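Local coordinates for UPF0067 GAF domain-containing protein YKL069W (Saccharomyces cerevisiae, PDB 3KO6) that catalyses the thioredoxin-dependent reduction of free methionine-R-sulfoxide to methionine and takes part in protection against oxidative stress, at residues E128-I133 against L153-F158. Sequence-based numbering, arbitrary orientation.
Sequences ETKSEI and LDYEGF. With SME (methionine sulfoxide), chain C.
A classic beta bulge, in which Lys130 and Ser131 both face Cys152, opens strand 131-138 of this GAF domain, and here Ser131 ties the strand to the loop leaving its antiparallel neighbour. Its hydroxyl works both ways: OG donates to Asp154 O (2.5 Å), approaching nearly in line with the carbonyl (161°), and accepts a more bent bond from Gly157 N at 3.2 Å. The chi1 of 63° sets OG between the backbone N and the carbonyl carbon, where it meets both Asp154 O and Gly157 N. An alanine here would probably leave the carbonyl of Asp154 and the amide of Gly157 without this shared partner, and the loop less firmly fixed. Carbon contacts extend the grip along the chain. Lys130 lays its aliphatic chain over one face of the Tyr155 ring, CD standing 3.5 Å from the centroid, while its NZ is too distant for more than a weak cation-pi attraction. Farther along the strand, Ile133 CG2 sits over the Phe158 ring, 3.7 Å from its centroid. Before the strand begins, Leu153 CD2 packs against Glu128 CB at 3.6 Å. Glu132 leaves the strand away from this loop, its carboxylate lying beside CG of the bound methionine sulfoxide, in an acidic neighbourhood with Asp149 and Asp151. Thr129 OG1 bonds to Asn65, Phe158 also rests on Ile150 and Cys152 of strand 144-152, and Ile133 reaches Asp162 and Leu166, joining this part of the sheet to helix 160-176.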
loop_
_atom_site.group_PDB
_atom_site.type_symbol
_atom_site.label_atom_id
_atom_site.label_comp_id
_atom_site.label_asym_id
_atom_site.label_seq_id
_atom_site.Cartn_x
_atom_site.Cartn_y
_atom_site.Cartn_z
ATOM N N GLU A 128 2.672 -17.903 -6.322
ATOM C CA GLU A 128 3.064 -18.707 -5.153
ATOM C C GLU A 128 1.942 -18.866 -4.114
ATOM O O GLU A 128 2.049 -19.687 -3.195
ATOM C CB GLU A 128 4.327 -18.137 -4.503
ATOM C CG GLU A 128 5.597 -18.249 -5.348
ATOM C CD GLU A 128 6.793 -17.555 -4.696
ATOM O OE1 GLU A 128 6.645 -17.010 -3.559
ATOM O OE2 GLU A 128 7.885 -17.556 -5.325
ATOM N N THR A 129 0.871 -18.094 -4.280
ATOM C CA THR A 129 -0.282 -18.127 -3.379
ATOM C C THR A 129 -0.943 -19.484 -3.390
ATOM O O THR A 129 -1.331 -19.958 -4.459
ATOM C CB THR A 129 -1.341 -17.094 -3.800
ATOM O OG1 THR A 129 -0.779 -15.774 -3.764
ATOM C CG2 THR A 129 -2.536 -17.161 -2.879
ATOM N N LYS A 130 -1.074 -20.102 -2.216
ATOM C CA LYS A 130 -1.790 -21.382 -2.076
ATOM C C LYS A 130 -3.159 -21.224 -1.411
ATOM O O LYS A 130 -4.083 -21.973 -1.712
ATOM C CB LYS A 130 -0.970 -22.403 -1.288
ATOM C CG LYS A 130 0.235 -22.964 -2.002
ATOM C CD LYS A 130 0.892 -24.048 -1.152
ATOM C CE LYS A 130 1.905 -24.870 -1.936
ATOM N NZ LYS A 130 3.207 -24.153 -2.102
ATOM N N SER A 131 -3.305 -20.272 -0.493
ATOM C CA SER A 131 -4.631 -20.059 0.105
ATOM C C SER A 131 -5.005 -18.580 0.168
ATOM O O SER A 131 -4.137 -17.715 0.018
ATOM C CB SER A 131 -4.743 -20.728 1.478
ATOM O OG SER A 131 -3.831 -20.176 2.409
ATOM N N GLU A 132 -6.294 -18.299 0.381
ATOM C CA GLU A 132 -6.809 -16.931 0.319
ATOM C C GLU A 132 -8.085 -16.728 1.122
ATOM O O GLU A 132 -8.917 -17.621 1.204
ATOM C CB GLU A 132 -7.058 -16.545 -1.147
ATOM C CG GLU A 132 -7.311 -15.060 -1.372
ATOM C CD GLU A 132 -7.410 -14.647 -2.833
ATOM O OE1 GLU A 132 -7.605 -13.434 -3.072
ATOM O OE2 GLU A 132 -7.296 -15.507 -3.738
ATOM N N ILE A 133 -8.231 -15.552 1.727
ATOM C CA ILE A 133 -9.520 -15.143 2.299
ATOM C C ILE A 133 -9.889 -13.766 1.767
ATOM O O ILE A 133 -9.015 -12.893 1.641
ATOM C CB ILE A 133 -9.526 -15.113 3.848
ATOM C CG1 ILE A 133 -10.920 -14.746 4.363
ATOM C CG2 ILE A 133 -8.526 -14.107 4.381
ATOM C CD1 ILE A 133 -11.106 -14.959 5.896
ATOM N N LEU A 153 0.947 -18.221 1.596
ATOM C CA LEU A 153 1.840 -19.108 0.854
ATOM C C LEU A 153 1.666 -20.587 1.222
ATOM O O LEU A 153 2.258 -21.467 0.589
ATOM C CB LEU A 153 3.299 -18.662 1.037
ATOM C CG LEU A 153 3.727 -17.341 0.383
ATOM C CD1 LEU A 153 5.177 -17.041 0.654
ATOM C CD2 LEU A 153 3.475 -17.356 -1.121
ATOM N N ASP A 154 0.866 -20.850 2.253
ATOM C CA ASP A 154 0.531 -22.211 2.680
ATOM C C ASP A 154 -0.935 -22.518 2.377
ATOM O O ASP A 154 -1.741 -21.600 2.208
ATOM C CB ASP A 154 0.807 -22.401 4.179
ATOM C CG ASP A 154 2.301 -22.504 4.505
ATOM O OD1 ASP A 154 3.052 -23.125 3.721
ATOM O OD2 ASP A 154 2.725 -21.981 5.564
ATOM N N TYR A 155 -1.268 -23.807 2.282
ATOM C CA TYR A 155 -2.662 -24.246 2.191
ATOM C C TYR A 155 -3.386 -24.025 3.521
ATOM O O TYR A 155 -2.745 -23.990 4.580
ATOM C CB TYR A 155 -2.740 -25.738 1.853
ATOM C CG TYR A 155 -2.156 -26.144 0.525
ATOM C CD1 TYR A 155 -1.077 -27.022 0.463
ATOM C CD2 TYR A 155 -2.691 -25.668 -0.671
ATOM C CE1 TYR A 155 -0.531 -27.406 -0.763
ATOM C CE2 TYR A 155 -2.151 -26.036 -1.904
ATOM C CZ TYR A 155 -1.078 -26.911 -1.944
ATOM O OH TYR A 155 -0.556 -27.286 -3.159
ATOM N N GLU A 156 -4.717 -23.904 3.462
ATOM C CA GLU A 156 -5.570 -23.822 4.658
ATOM C C GLU A 156 -5.121 -22.745 5.658
ATOM O O GLU A 156 -5.084 -22.985 6.875
ATOM C CB GLU A 156 -5.661 -25.187 5.358
ATOM C CG GLU A 156 -6.794 -26.093 4.876
ATOM C CD GLU A 156 -7.571 -26.718 6.038
ATOM O OE1 GLU A 156 -8.604 -26.134 6.460
ATOM O OE2 GLU A 156 -7.131 -27.781 6.540
ATOM N N GLY A 157 -4.790 -21.565 5.139
ATOM C CA GLY A 157 -4.225 -20.491 5.957
ATOM C C GLY A 157 -5.209 -19.754 6.854
ATOM O O GLY A 157 -4.833 -19.229 7.905
ATOM N N PHE A 158 -6.469 -19.711 6.431
ATOM C CA PHE A 158 -7.497 -18.945 7.122
ATOM C C PHE A 158 -8.717 -19.784 7.514
ATOM O O PHE A 158 -9.044 -20.784 6.852
ATOM C CB PHE A 158 -7.908 -17.746 6.275
ATOM C CG PHE A 158 -6.744 -16.971 5.749
ATOM C CD1 PHE A 158 -6.287 -17.181 4.457
ATOM C CD2 PHE A 158 -6.077 -16.051 6.558
ATOM C CE1 PHE A 158 -5.193 -16.480 3.953
ATOM C CE2 PHE A 158 -4.980 -15.354 6.076
ATOM C CZ PHE A 158 -4.535 -15.576 4.750
HETATM N N SME C . -6.388 -9.776 -6.459
HETATM C CA SME C . -6.271 -11.095 -5.787
HETATM C CB SME C . -6.838 -12.134 -6.744
HETATM C CG SME C . -7.513 -13.298 -5.995
HETATM S S SME C . -9.092 -13.627 -6.560
HETATM O OE SME C . -9.621 -12.568 -7.466
HETATM C CE SME C . -9.058 -15.133 -7.358
HETATM C C SME C . -4.852 -11.391 -5.363
HETATM O O SME C . -4.534 -12.517 -4.985
HETATM O OXT SME C . -3.907 -10.521 -5.394
#